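Local coordinates for protein coenzyme A transferase (Yersinia pestis, PDB 3QLI) that probably transfers coenzyme A between carboxylic acids and can bind coenzyme A covalently, at residues K25-P29 and E30-S34; T222-S225 and H226-D230; P132-A136 and E137-I141; T285-G289 and R290-T294; K79-D83 and T84-Y88. All coordinates share one frame; numbering follows the deposited sequence.

Interaction 1: residues K25-P29 and E30-S34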
loop_
_atom_site.group_PDB
_atom_site.type_symbol
_atom_site.label_atom_id
_atom_site.label_comp_id
_atom_site.label_asym_id
_atom_site.label_seq_id
_atom_site.Cartn_x
_atom_site.Cartn_y
_atom_site.Cartn_z
ATOM N N LYS A 25 -16.948 -26.084 32.225
ATOM C CA LYS A 25 -17.151 -25.288 31.008
ATOM C C LYS A 25 -17.857 -26.025 29.874
ATOM O O LYS A 25 -18.421 -25.392 28.974
ATOM C CB LYS A 25 -15.800 -24.759 30.499
ATOM C CG LYS A 25 -15.160 -23.709 31.401
ATOM C CD LYS A 25 -13.678 -23.565 31.082
ATOM C CE LYS A 25 -12.944 -22.760 32.150
ATOM N NZ LYS A 25 -13.294 -21.325 32.146
ATOM N N LEU A 26 -17.805 -27.353 29.900
ATOM C CA LEU A 26 -18.375 -28.162 28.840
ATOM C C LEU A 26 -19.896 -28.039 28.859
ATOM O O LEU A 26 -20.515 -28.154 29.919
ATOM C CB LEU A 26 -17.968 -29.637 29.010
ATOM C CG LEU A 26 -18.514 -30.623 27.972
ATOM C CD1 LEU A 26 -17.940 -30.359 26.576
ATOM C CD2 LEU A 26 -18.244 -32.077 28.389
ATOM N N THR A 27 -20.493 -27.814 27.691
ATOM C CA THR A 27 -21.943 -27.653 27.604
ATOM C C THR A 27 -22.482 -28.049 26.227
ATOM O O THR A 27 -21.753 -28.610 25.403
ATOM C CB THR A 27 -22.338 -26.215 27.966
ATOM O OG1 THR A 27 -23.754 -26.135 28.182
ATOM C CG2 THR A 27 -21.903 -25.249 26.867
ATOM N N THR A 28 -23.762 -27.788 25.971
ATOM C CA THR A 28 -24.308 -28.078 24.649
ATOM C C THR A 28 -24.183 -26.842 23.776
ATOM O O THR A 28 -24.140 -25.725 24.288
ATOM C CB THR A 28 -25.783 -28.470 24.711
ATOM O OG1 THR A 28 -26.533 -27.373 25.246
ATOM C CG2 THR A 28 -25.968 -29.726 25.598
ATOM N N PRO A 29 -24.134 -27.036 22.457
ATOM C CA PRO A 29 -24.126 -25.876 21.557
ATOM C C PRO A 29 -25.285 -24.918 21.841
ATOM O O PRO A 29 -25.075 -23.709 21.891
ATOM C CB PRO A 29 -24.259 -26.514 20.174
ATOM C CG PRO A 29 -23.568 -27.854 20.338
ATOM C CD PRO A 29 -23.981 -28.307 21.728
ATOM N N GLU A 30 -26.489 -25.443 22.050
ATOM C CA GLU A 30 -27.621 -24.570 22.363
ATOM C C GLU A 30 -27.365 -23.709 23.610
ATOM O O GLU A 30 -27.602 -22.495 23.602
ATOM C CB GLU A 30 -28.922 -25.382 22.525
ATOM C CG GLU A 30 -30.124 -24.518 22.897
ATOM C CD GLU A 30 -31.421 -25.313 23.025
ATOM O OE1 GLU A 30 -31.530 -26.411 22.433
ATOM O OE2 GLU A 30 -32.336 -24.832 23.721
ATOM N N GLU A 31 -26.884 -24.325 24.682
ATOM C CA GLU A 31 -26.619 -23.568 25.902
ATOM C C GLU A 31 -25.440 -22.612 25.717
ATOM O O GLU A 31 -25.465 -21.492 26.214
ATOM C CB GLU A 31 -26.389 -24.492 27.097
ATOM C CG GLU A 31 -27.601 -25.362 27.411
ATOM C CD GLU A 31 -27.440 -26.184 28.676
ATOM O OE1 GLU A 31 -28.000 -27.304 28.734
ATOM O OE2 GLU A 31 -26.760 -25.710 29.614
ATOM N N ALA A 32 -24.415 -23.052 24.993
ATOM C CA ALA A 32 -23.239 -22.205 24.769
ATOM C C ALA A 32 -23.571 -20.856 24.129
ATOM O O ALA A 32 -23.002 -19.833 24.513
ATOM C CB ALA A 32 -22.198 -22.942 23.927
ATOM N N VAL A 33 -24.460 -20.848 23.137
ATOM C CA VAL A 33 -24.736 -19.612 22.398
ATOM C C VAL A 33 -25.928 -18.845 22.981
ATOM O O VAL A 33 -26.330 -17.792 22.462
ATOM C CB VAL A 33 -24.949 -19.867 20.884
ATOM C CG1 VAL A 33 -23.764 -20.630 20.284
ATOM C CG2 VAL A 33 -26.254 -20.627 20.624
ATOM N N SER A 34 -26.469 -19.352 24.084
ATOM C CA SER A 34 -27.724 -18.814 24.610
ATOM C C SER A 34 -27.571 -17.451 25.276
ATOM O O SER A 34 -28.548 -16.712 25.411
ATOM C CB SER A 34 -28.364 -19.794 25.594
ATOM O OG SER A 34 -27.623 -19.849 26.800
#
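Thr28 caps the first turn of helix 29-32: its OG1 accepts from Glu31 N at 3.1 Å with an N-H...O angle of 162°, the signature of an N-cap residue. A chi1 of 62° sets that OG1 between its own backbone N and carbonyl carbon, turned to the amide it must meet. Packing is close around this cap. The same oxygen lies 3.1 Å from Glu31 CG, and Glu31, crossing Thr27 obliquely, brings its CB to 3.3 Å from Thr27 OG1. Beneath, Ala32 N donates to Thr28 O at 2.8 Å, almost in line with the carbonyl, and Thr27 CG2 rests 3.7 Å from Ala32 CB. Val33 N continues the ladder to Pro29 O at 3.2 Å. The solvent side is looser: Thr28 and Glu31 are exposed there, and the extended chain of Glu30, also exposed, carries its carboxylate away from the turn. This capped turn follows the N-terminal helix 18-25 and lies beside the parallel sheet. Ala32 packs on Val203 of strand 201-204 and on Leu54, and Pro29 and Val33 settle against Ala57 of helix 52-63.

Interaction 2: residues T222-S225 and H226-D230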
loop_
_atom_site.group_PDB
_atom_site.type_symbol
_atom_site.label_atom_id
_atom_site.label_comp_id
_atom_site.label_asym_id
_atom_site.label_seq_id
_atom_site.Cartn_x
_atom_site.Cartn_y
_atom_site.Cartn_z
ATOM N N THR A 222 0.091 -25.247 -17.628
ATOM C CA THR A 222 1.341 -25.947 -17.881
ATOM C C THR A 222 2.428 -24.937 -18.200
ATOM O O THR A 222 3.480 -24.934 -17.566
ATOM C CB THR A 222 1.222 -26.993 -18.998
ATOM O OG1 THR A 222 0.307 -28.014 -18.581
ATOM C CG2 THR A 222 2.581 -27.626 -19.283
ATOM N N SER A 223 2.170 -24.068 -19.173
ATOM C CA SER A 223 3.166 -23.069 -19.552
ATOM C C SER A 223 3.399 -22.090 -18.408
ATOM O O SER A 223 4.525 -21.722 -18.106
ATOM C CB SER A 223 2.709 -22.283 -20.777
ATOM O OG SER A 223 3.495 -21.109 -20.914
ATOM N N ILE A 224 2.311 -21.645 -17.790
ATOM C CA ILE A 224 2.427 -20.715 -16.676
ATOM C C ILE A 224 3.264 -21.287 -15.526
ATOM O O ILE A 224 4.122 -20.601 -14.984
ATOM C CB ILE A 224 1.049 -20.263 -16.193
ATOM C CG1 ILE A 224 0.362 -19.456 -17.306
ATOM C CG2 ILE A 224 1.189 -19.448 -14.877
ATOM C CD1 ILE A 224 -1.081 -19.024 -16.981
ATOM N N SER A 225 3.027 -22.539 -15.144
ATOM C CA SER A 225 3.774 -23.095 -14.020
ATOM C C SER A 225 5.268 -23.170 -14.326
ATOM O O SER A 225 6.091 -23.027 -13.428
ATOM C CB SER A 225 3.228 -24.467 -13.598
ATOM O OG SER A 225 3.372 -25.403 -14.654
ATOM N N HIS A 226 5.632 -23.388 -15.589
ATOM C CA HIS A 226 7.052 -23.416 -15.946
ATOM C C HIS A 226 7.705 -22.040 -16.004
ATOM O O HIS A 226 8.859 -21.883 -15.604
ATOM C CB HIS A 226 7.293 -24.214 -17.227
ATOM C CG HIS A 226 7.173 -25.689 -17.017
ATOM N ND1 HIS A 226 5.987 -26.372 -17.191
ATOM C CD2 HIS A 226 8.070 -26.602 -16.574
ATOM C CE1 HIS A 226 6.169 -27.651 -16.906
ATOM N NE2 HIS A 226 7.426 -27.816 -16.527
ATOM N N ILE A 227 6.975 -21.037 -16.476
ATOM C CA ILE A 227 7.538 -19.689 -16.499
ATOM C C ILE A 227 7.758 -19.218 -15.054
ATOM O O ILE A 227 8.792 -18.650 -14.706
ATOM C CB ILE A 227 6.605 -18.719 -17.222
ATOM C CG1 ILE A 227 6.444 -19.133 -18.689
ATOM C CG2 ILE A 227 7.121 -17.281 -17.107
ATOM C CD1 ILE A 227 5.171 -18.581 -19.312
ATOM N N ILE A 228 6.773 -19.462 -14.211
ATOM C CA ILE A 228 6.889 -19.095 -12.799
ATOM C C ILE A 228 8.047 -19.836 -12.156
ATOM O O ILE A 228 8.893 -19.233 -11.493
ATOM C CB ILE A 228 5.589 -19.403 -12.035
ATOM C CG1 ILE A 228 4.477 -18.477 -12.527
ATOM C CG2 ILE A 228 5.803 -19.265 -10.512
ATOM C CD1 ILE A 228 3.137 -18.722 -11.877
ATOM N N ALA A 229 8.106 -21.149 -12.366
ATOM C CA ALA A 229 9.173 -21.938 -11.750
ATOM C C ALA A 229 10.561 -21.448 -12.172
ATOM O O ALA A 229 11.504 -21.503 -11.390
ATOM C CB ALA A 229 9.005 -23.432 -12.057
ATOM N N ASP A 230 10.690 -20.976 -13.406
ATOM C CA ASP A 230 11.972 -20.452 -13.866
ATOM C C ASP A 230 12.401 -19.217 -13.070
ATOM O O ASP A 230 13.585 -18.888 -13.015
ATOM C CB ASP A 230 11.922 -20.102 -15.353
ATOM C CG ASP A 230 11.977 -21.326 -16.255
ATOM O OD1 ASP A 230 12.237 -22.444 -15.754
ATOM O OD2 ASP A 230 11.767 -21.155 -17.480
#
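His226 turns its ring back along helix 220-230 to grip a backbone carbonyl one turn earlier. Of the side-chain hydrogen bonds, the one from ND1 to Thr222 O is 2.9 Å long with an N-H...O angle of 164°, and it requires the proton on ND1. The oxygen sits at the ring edge, close to the ring plane, whereas the donor is tilted 35° from the carbonyl plane. The imidazole is placed there by a chi1 of -74°, which sets CG beside its own backbone N. The main-chain bond His226 N to Thr222 O is weak at 3.3 Å, so the ring adds the shorter link. Beyond it runs the regular i to i+4 ladder of an alpha helix, with Ile227 N to Ser223 O, Ile228 N to Ile224 O and Ala229 N to Ser225 O each at 3.0 Å. The helix packs on the mixed sheet through apolar contacts: Ile224 CG2 meets Ile228 CD1 at 3.6 Å, and both residues touch Ala381 of strand 377-381. The Ile224 side chain is about 9 Å from that of Arg393, a coenzyme A-binding residue. Separately, a methyl meets a hydroxyl, Ile227 CD1 lying 3.4 Å from Ser223 OG, which is hydrogen-bonded to Glu415 O. Toward helix 244-252, Ser225 touches Val249, while His226 and Ala229 touch Val252.

Interaction 3: residues P132-A136 and E137-I141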
loop_
_atom_site.group_PDB
_atom_site.type_symbol
_atom_site.label_atom_id
_atom_site.label_comp_id
_atom_site.label_asym_id
_atom_site.label_seq_id
_atom_site.Cartn_x
_atom_site.Cartn_y
_atom_site.Cartn_z
ATOM N N PRO A 132 -6.380 -8.025 13.307
ATOM C CA PRO A 132 -6.363 -8.233 14.759
ATOM C C PRO A 132 -6.678 -6.937 15.497
ATOM O O PRO A 132 -7.539 -6.909 16.381
ATOM C CB PRO A 132 -4.916 -8.705 15.031
ATOM C CG PRO A 132 -4.480 -9.337 13.711
ATOM C CD PRO A 132 -5.107 -8.425 12.670
ATOM N N ARG A 133 -6.020 -5.854 15.102
ATOM C CA ARG A 133 -6.239 -4.583 15.773
ATOM C C ARG A 133 -7.611 -4.004 15.466
ATOM O O ARG A 133 -8.267 -3.430 16.332
ATOM C CB ARG A 133 -5.164 -3.586 15.366
ATOM C CG ARG A 133 -5.429 -2.206 15.903
ATOM C CD ARG A 133 -4.533 -1.200 15.226
ATOM N NE ARG A 133 -4.908 0.144 15.627
ATOM C CZ ARG A 133 -4.216 1.217 15.283
ATOM N NH1 ARG A 133 -3.131 1.068 14.533
ATOM N NH2 ARG A 133 -4.610 2.414 15.683
ATOM N N LEU A 134 -8.054 -4.139 14.229
ATOM C CA LEU A 134 -9.331 -3.544 13.858
ATOM C C LEU A 134 -10.482 -4.239 14.577
ATOM O O LEU A 134 -11.370 -3.575 15.121
ATOM C CB LEU A 134 -9.532 -3.576 12.336
ATOM C CG LEU A 134 -10.583 -2.638 11.729
ATOM C CD1 LEU A 134 -10.080 -1.207 11.651
ATOM C CD2 LEU A 134 -10.919 -3.137 10.344
ATOM N N LEU A 135 -10.471 -5.570 14.598
ATOM C CA LEU A 135 -11.542 -6.289 15.283
ATOM C C LEU A 135 -11.534 -6.029 16.794
ATOM O O LEU A 135 -12.579 -5.815 17.419
ATOM C CB LEU A 135 -11.439 -7.794 14.999
ATOM C CG LEU A 135 -11.845 -8.158 13.573
ATOM C CD1 LEU A 135 -11.309 -9.534 13.169
ATOM C CD2 LEU A 135 -13.372 -8.098 13.432
ATOM N N ALA A 136 -10.346 -6.036 17.378
ATOM C CA ALA A 136 -10.225 -5.958 18.827
ATOM C C ALA A 136 -10.476 -4.544 19.322
ATOM O O ALA A 136 -10.992 -4.342 20.427
ATOM C CB ALA A 136 -8.852 -6.432 19.265
ATOM N N GLU A 137 -10.112 -3.561 18.505
ATOM C CA GLU A 137 -10.036 -2.186 18.994
ATOM C C GLU A 137 -11.078 -1.246 18.385
ATOM O O GLU A 137 -11.912 -0.732 19.102
ATOM C CB GLU A 137 -8.612 -1.626 18.853
ATOM C CG GLU A 137 -7.638 -2.310 19.816
ATOM C CD GLU A 137 -6.193 -1.862 19.659
ATOM O OE1 GLU A 137 -5.935 -0.765 19.115
ATOM O OE2 GLU A 137 -5.305 -2.627 20.090
ATOM N N GLU A 138 -11.044 -1.017 17.075
ATOM C CA GLU A 138 -12.030 -0.106 16.497
ATOM C C GLU A 138 -13.432 -0.687 16.548
ATOM O O GLU A 138 -14.389 0.008 16.873
ATOM C CB GLU A 138 -11.679 0.276 15.060
ATOM C CG GLU A 138 -10.716 1.466 14.964
ATOM C CD GLU A 138 -9.276 1.013 14.915
ATOM O OE1 GLU A 138 -8.998 -0.151 15.300
ATOM O OE2 GLU A 138 -8.419 1.813 14.498
ATOM N N ILE A 139 -13.550 -1.969 16.231
ATOM C CA ILE A 139 -14.862 -2.603 16.172
ATOM C C ILE A 139 -15.282 -3.143 17.529
ATOM O O ILE A 139 -16.348 -2.789 18.051
ATOM C CB ILE A 139 -14.869 -3.726 15.123
ATOM C CG1 ILE A 139 -14.660 -3.128 13.721
ATOM C CG2 ILE A 139 -16.164 -4.541 15.222
ATOM C CD1 ILE A 139 -14.276 -4.163 12.650
ATOM N N GLY A 140 -14.447 -4.006 18.097
ATOM C CA GLY A 140 -14.729 -4.578 19.399
ATOM C C GLY A 140 -15.553 -5.839 19.227
ATOM O O GLY A 140 -16.573 -5.833 18.549
ATOM N N ILE A 141 -15.102 -6.931 19.835
ATOM C CA ILE A 141 -15.788 -8.210 19.687
ATOM C C ILE A 141 -16.277 -8.704 21.040
ATOM O O ILE A 141 -15.505 -8.840 21.987
ATOM C CB ILE A 141 -14.870 -9.268 19.035
ATOM C CG1 ILE A 141 -14.461 -8.822 17.621
ATOM C CG2 ILE A 141 -15.545 -10.667 19.041
ATOM C CD1 ILE A 141 -15.632 -8.599 16.647
HETATM O O HOH W 1 -12.603 -6.751 21.498
#
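The C-terminal end of helix 131-139 widens into a pi-type turn, in which Ile139 N donates to Leu134 O, five residues back, at 2.9 Å and an angle of 163°. Gly140 N repeats the i to i+5 step to Leu135 O at 2.7 Å, less straight at 136°. With a positive phi, Gly140 then leaves the helix. A water bridges the break, donating to Ala136 O and accepting from Ile141 N. The helix end leads into strand 143-148 of the six-stranded parallel sheet. Leu135 and Ile141 are buried, with Leu135 CD2 4.0 Å from Ile141 CD1. Ile139 CD1 also approaches Leu135 CD2, at 4.1 Å; Ile139 touches Tyr73 of strand 70-74 and Gly423 of the second subunit. The charged side is looser. Arg133 runs extended from CG to NE, and its NE forms a long salt bridge of 3.7 Å with Glu137 OE1, the guanidinium and carboxylate planes 48° apart. Glu137 OE2 has a second partner in Arg168. Glu138, bent at chi2, brings OE2 to 4.0 Å from Arg133 NH2, well out of the guanidinium plane, a charge contact alone. Both ends are claimed by Tyr371 of the second subunit, whose O accepts from Arg133 NH1 and whose OH bonds Glu138 OE2.

Interaction 4: residues T285-G289 and R290-T294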
loop_
_atom_site.group_PDB
_atom_site.type_symbol
_atom_site.label_atom_id
_atom_site.label_comp_id
_atom_site.label_asym_id
_atom_site.label_seq_id
_atom_site.Cartn_x
_atom_site.Cartn_y
_atom_site.Cartn_z
ATOM N N THR A 285 15.926 -15.730 7.070
ATOM C CA THR A 285 16.464 -14.892 8.128
ATOM C C THR A 285 15.574 -14.973 9.376
ATOM O O THR A 285 16.066 -15.068 10.500
ATOM C CB THR A 285 16.588 -13.438 7.647
ATOM O OG1 THR A 285 17.569 -13.380 6.612
ATOM C CG2 THR A 285 16.974 -12.492 8.799
ATOM N N LEU A 286 14.263 -14.938 9.179
ATOM C CA LEU A 286 13.343 -15.063 10.302
ATOM C C LEU A 286 12.768 -16.467 10.330
ATOM O O LEU A 286 12.620 -17.100 9.282
ATOM C CB LEU A 286 12.196 -14.052 10.174
ATOM C CG LEU A 286 12.602 -12.584 10.096
ATOM C CD1 LEU A 286 11.358 -11.657 10.008
ATOM C CD2 LEU A 286 13.468 -12.223 11.302
ATOM N N ASP A 287 12.417 -16.947 11.521
ATOM C CA ASP A 287 11.781 -18.254 11.649
ATOM C C ASP A 287 12.593 -19.338 10.956
ATOM O O ASP A 287 12.051 -20.229 10.296
ATOM C CB ASP A 287 10.376 -18.203 11.065
ATOM C CG ASP A 287 9.567 -17.044 11.621
ATOM O OD1 ASP A 287 9.170 -17.102 12.803
ATOM O OD2 ASP A 287 9.344 -16.073 10.880
ATOM N N ARG A 288 13.909 -19.260 11.084
ATOM C CA ARG A 288 14.736 -20.225 10.382
ATOM C C ARG A 288 14.367 -21.635 10.819
ATOM O O ARG A 288 14.161 -21.909 12.010
ATOM C CB ARG A 288 16.228 -19.940 10.598
ATOM C CG ARG A 288 17.143 -20.881 9.808
ATOM C CD ARG A 288 18.608 -20.455 9.915
ATOM N NE ARG A 288 19.504 -21.514 9.452
ATOM C CZ ARG A 288 20.703 -21.302 8.911
ATOM N NH1 ARG A 288 21.153 -20.059 8.755
ATOM N NH2 ARG A 288 21.450 -22.330 8.516
ATOM N N GLY A 289 14.250 -22.531 9.851
ATOM C CA GLY A 289 13.936 -23.916 10.151
ATOM C C GLY A 289 12.448 -24.241 10.207
ATOM O O GLY A 289 12.076 -25.402 10.345
ATOM N N ARG A 290 11.584 -23.236 10.105
ATOM C CA ARG A 290 10.148 -23.508 10.227
ATOM C C ARG A 290 9.330 -22.821 9.137
ATOM O O ARG A 290 9.640 -21.704 8.730
ATOM C CB ARG A 290 9.625 -23.175 11.634
ATOM C CG ARG A 290 9.647 -21.712 11.982
ATOM C CD ARG A 290 9.505 -21.466 13.483
ATOM N NE ARG A 290 9.652 -20.039 13.788
ATOM C CZ ARG A 290 9.802 -19.541 15.010
ATOM N NH1 ARG A 290 9.819 -20.347 16.070
ATOM N NH2 ARG A 290 9.938 -18.234 15.169
ATOM N N SER A 291 8.309 -23.519 8.643
ATOM C CA SER A 291 7.423 -22.968 7.626
ATOM C C SER A 291 6.357 -22.131 8.326
ATOM O O SER A 291 5.636 -22.630 9.193
ATOM C CB SER A 291 6.756 -24.087 6.817
ATOM O OG SER A 291 7.701 -24.814 6.050
ATOM N N VAL A 292 6.276 -20.856 7.960
ATOM C CA VAL A 292 5.352 -19.914 8.610
ATOM C C VAL A 292 4.136 -19.653 7.733
ATOM O O VAL A 292 4.274 -19.485 6.507
ATOM C CB VAL A 292 6.074 -18.580 8.933
ATOM C CG1 VAL A 292 5.084 -17.495 9.319
ATOM C CG2 VAL A 292 7.103 -18.795 10.049
ATOM N N PHE A 293 2.949 -19.638 8.357
ATOM C CA PHE A 293 1.690 -19.357 7.665
ATOM C C PHE A 293 0.716 -18.723 8.663
ATOM O O PHE A 293 0.935 -18.800 9.872
ATOM C CB PHE A 293 1.073 -20.639 7.083
ATOM C CG PHE A 293 0.514 -21.581 8.134
ATOM C CD1 PHE A 293 -0.855 -21.665 8.356
ATOM C CD2 PHE A 293 1.369 -22.366 8.913
ATOM C CE1 PHE A 293 -1.378 -22.519 9.323
ATOM C CE2 PHE A 293 0.861 -23.229 9.888
ATOM C CZ PHE A 293 -0.514 -23.307 10.094
ATOM N N THR A 294 -0.346 -18.091 8.171
ATOM C CA THR A 294 -1.318 -17.489 9.087
ATOM C C THR A 294 -2.676 -18.208 9.126
ATOM O O THR A 294 -3.350 -18.186 10.151
ATOM C CB THR A 294 -1.484 -15.962 8.869
ATOM O OG1 THR A 294 -1.880 -15.354 10.103
ATOM C CG2 THR A 294 -2.507 -15.639 7.776
#
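Arg290 folds back over a type II beta turn, Asp287 to Arg290, to form a salt bridge with the residue that opens it. Its NH2 donates to Asp287 OD1 at 2.7 Å with an N-H...O angle of 150°, and NE reaches the same oxygen weakly at 3.1 Å. One carboxylate oxygen therefore receives two N-H groups from the edge of the guanidinium. OD1 lies near that group's plane and is met on its anti side, with the two flat groups 40° apart. Val292 crosses the aspartate at about a right angle and sets CG2 3.4 Å from Asp287 CG. The turn itself is closed by Arg290 N, which donates to Asp287 O at 3.0 Å. Glycine suits the third position, since Gly289 has a positive phi. From CG to NE the Arg290 chain is extended, and a chi1 of 67° starts it over the turn, bringing CG to 3.3 Å from Asp287 O. Further out, the arginine makes a cation-pi contact with Phe313 of strand 312-314, the parallel neighbour of the short, weakly bonded strand 291-293 into which the turn feeds. The aspartate, too, is held from other directions, by donors that would favour the ionised carboxylate: Arg315 NH1 makes a second salt bridge to OD1, and Tyr319 OH is hydrogen-bonded to OD2.

Interaction 5: residues K79-D83 and T84-Y88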
loop_
_atom_site.group_PDB
_atom_site.type_symbol
_atom_site.label_atom_id
_atom_site.label_comp_id
_atom_site.label_asym_id
_atom_site.label_seq_id
_atom_site.Cartn_x
_atom_site.Cartn_y
_atom_site.Cartn_z
ATOM N N LYS A 79 -18.832 -23.121 3.607
ATOM C CA LYS A 79 -20.190 -23.622 3.485
ATOM C C LYS A 79 -20.829 -23.755 4.856
ATOM O O LYS A 79 -22.042 -23.603 4.991
ATOM C CB LYS A 79 -20.202 -24.972 2.766
ATOM C CG LYS A 79 -21.592 -25.525 2.510
ATOM C CD LYS A 79 -21.551 -26.711 1.560
ATOM C CE LYS A 79 -22.917 -27.365 1.437
ATOM N NZ LYS A 79 -23.984 -26.369 1.149
ATOM N N ILE A 80 -20.028 -24.031 5.875
ATOM C CA ILE A 80 -20.590 -24.171 7.205
ATOM C C ILE A 80 -21.296 -22.874 7.594
ATOM O O ILE A 80 -22.421 -22.906 8.086
ATOM C CB ILE A 80 -19.476 -24.422 8.237
ATOM C CG1 ILE A 80 -18.728 -25.719 7.920
ATOM C CG2 ILE A 80 -20.043 -24.442 9.647
ATOM C CD1 ILE A 80 -17.311 -25.746 8.447
ATOM N N ALA A 81 -20.648 -21.736 7.360
ATOM C CA ALA A 81 -21.257 -20.440 7.657
ATOM C C ALA A 81 -22.446 -20.096 6.753
ATOM O O ALA A 81 -23.471 -19.601 7.217
ATOM C CB ALA A 81 -20.213 -19.332 7.611
ATOM N N GLY A 82 -22.301 -20.367 5.459
ATOM C CA GLY A 82 -23.341 -20.064 4.493
ATOM C C GLY A 82 -24.616 -20.838 4.742
ATOM O O GLY A 82 -25.718 -20.314 4.617
ATOM N N ASP A 83 -24.442 -22.108 5.080
ATOM C CA ASP A 83 -25.542 -23.017 5.375
ATOM C C ASP A 83 -26.345 -22.668 6.628
ATOM O O ASP A 83 -27.542 -22.936 6.691
ATOM C CB ASP A 83 -25.048 -24.464 5.423
ATOM C CG ASP A 83 -24.760 -25.018 4.044
ATOM O OD1 ASP A 83 -25.051 -24.316 3.053
ATOM O OD2 ASP A 83 -24.243 -26.149 3.951
ATOM N N THR A 84 -25.682 -22.105 7.634
ATOM C CA THR A 84 -26.353 -21.800 8.895
ATOM C C THR A 84 -26.682 -20.330 9.192
ATOM O O THR A 84 -27.754 -19.846 8.836
ATOM C CB THR A 84 -25.521 -22.339 10.075
ATOM O OG1 THR A 84 -24.209 -21.767 10.031
ATOM C CG2 THR A 84 -25.403 -23.852 9.996
ATOM N N ILE A 85 -25.759 -19.631 9.843
ATOM C CA ILE A 85 -25.962 -18.235 10.242
ATOM C C ILE A 85 -26.168 -17.245 9.099
ATOM O O ILE A 85 -26.914 -16.279 9.235
ATOM C CB ILE A 85 -24.862 -17.722 11.203
ATOM C CG1 ILE A 85 -23.478 -17.825 10.563
ATOM C CG2 ILE A 85 -24.913 -18.478 12.522
ATOM C CD1 ILE A 85 -22.479 -16.856 11.145
ATOM N N LEU A 86 -25.488 -17.478 7.986
ATOM C CA LEU A 86 -25.568 -16.588 6.833
ATOM C C LEU A 86 -26.768 -16.835 5.910
ATOM O O LEU A 86 -26.908 -16.159 4.895
ATOM C CB LEU A 86 -24.261 -16.630 6.034
ATOM C CG LEU A 86 -23.004 -16.194 6.790
ATOM C CD1 LEU A 86 -21.787 -16.181 5.880
ATOM C CD2 LEU A 86 -23.202 -14.836 7.441
ATOM N N ARG A 87 -27.614 -17.809 6.238
ATOM C CA ARG A 87 -28.768 -18.098 5.384
ATOM C C ARG A 87 -29.586 -16.831 5.182
ATOM O O ARG A 87 -29.865 -16.113 6.137
ATOM C CB ARG A 87 -29.652 -19.203 5.982
ATOM C CG ARG A 87 -29.077 -20.605 5.844
ATOM C CD ARG A 87 -30.165 -21.681 5.929
ATOM N NE ARG A 87 -31.106 -21.477 7.032
ATOM C CZ ARG A 87 -30.894 -21.882 8.283
ATOM N NH1 ARG A 87 -29.763 -22.492 8.598
ATOM N NH2 ARG A 87 -31.808 -21.670 9.224
ATOM N N TYR A 88 -29.964 -16.568 3.936
ATOM C CA TYR A 88 -30.672 -15.340 3.568
ATOM C C TYR A 88 -31.846 -15.051 4.499
ATOM O O TYR A 88 -32.070 -13.907 4.901
ATOM C CB TYR A 88 -31.153 -15.438 2.114
ATOM C CG TYR A 88 -31.696 -14.147 1.540
ATOM C CD1 TYR A 88 -30.856 -13.239 0.896
ATOM C CD2 TYR A 88 -33.052 -13.843 1.625
ATOM C CE1 TYR A 88 -31.341 -12.062 0.369
ATOM C CE2 TYR A 88 -33.551 -12.665 1.092
ATOM C CZ TYR A 88 -32.694 -11.781 0.466
ATOM O OH TYR A 88 -33.189 -10.611 -0.060
HETATM O O HOH W 2 -25.881 -18.009 2.801
#
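Two torsions bring side chains back onto carbonyls of helix 79-83. Thr84, with chi1 58°, holds OG1 between its backbone N and carbonyl carbon, where the hydroxyl donates to Ile80 O at 2.9 Å. Arg87 bends at chi3, -46°, which curls the guanidinium round to Asp83 O. The resulting bond from NH1 is 3.0 Å long and nearly straight, 173°. It uses a lone pair in the carbonyl plane, and the oxygen lies almost exactly in the guanidinium plane, which favours this rotation of the guanidinium. The aliphatic part of the same arginine wraps that oxygen as well, with CG 2.9 Å from Asp83 O, a tight approach. Where the helix gives out at Thr84, its amide has just weak bonds to Ile80 O and Ala81 O, and the hydroxyl adds a stronger link to the former. The chain continues as a type I beta turn, Thr84 to Arg87, on the way to strand 94-98 of the parallel sheet. Leu86 N, five residues on, reaches Ala81 O at 3.0 Å, and a water donates to Gly82 O and, weakly, to Leu86 O. Inside, Leu86 CD1 lies 3.9 Å from Ala81 CB and the leucine packs on Val104 of helix 103-114 and Pro96. Thr84 and Ile85 lean on Leu55 of helix 52-63. At the outer side Lys79 NZ bridges to Asp83 OD2 at 2.8 Å on the syn lone pair, tying the first residue of the short helix to its last.

Along the chain the order is interaction 1, 5, 3, 2, 4. The first three lie around one six-stranded parallel beta-sheet: interaction 1 beside strand 201-204, interaction 5 before strand 94-98, these two strands being outermost within this chain, and interaction 3 before the inner strand 143-148. Helix 52-63 packs on both interactions 1 and 5, whose centres are 20 Å apart. Interaction 2 lies on a helix packed against the mixed sheet, its centre 50 Å from that of interaction 1. Interaction 4, on the small pair of strands 291-293 and 312-314, comes within about 7 Å of interaction 3 at the nearest atoms, and helix 317-320 touches residues of both. Interaction 3 lies at the subunit interface, whereas the other four touch no other chain of the assembly.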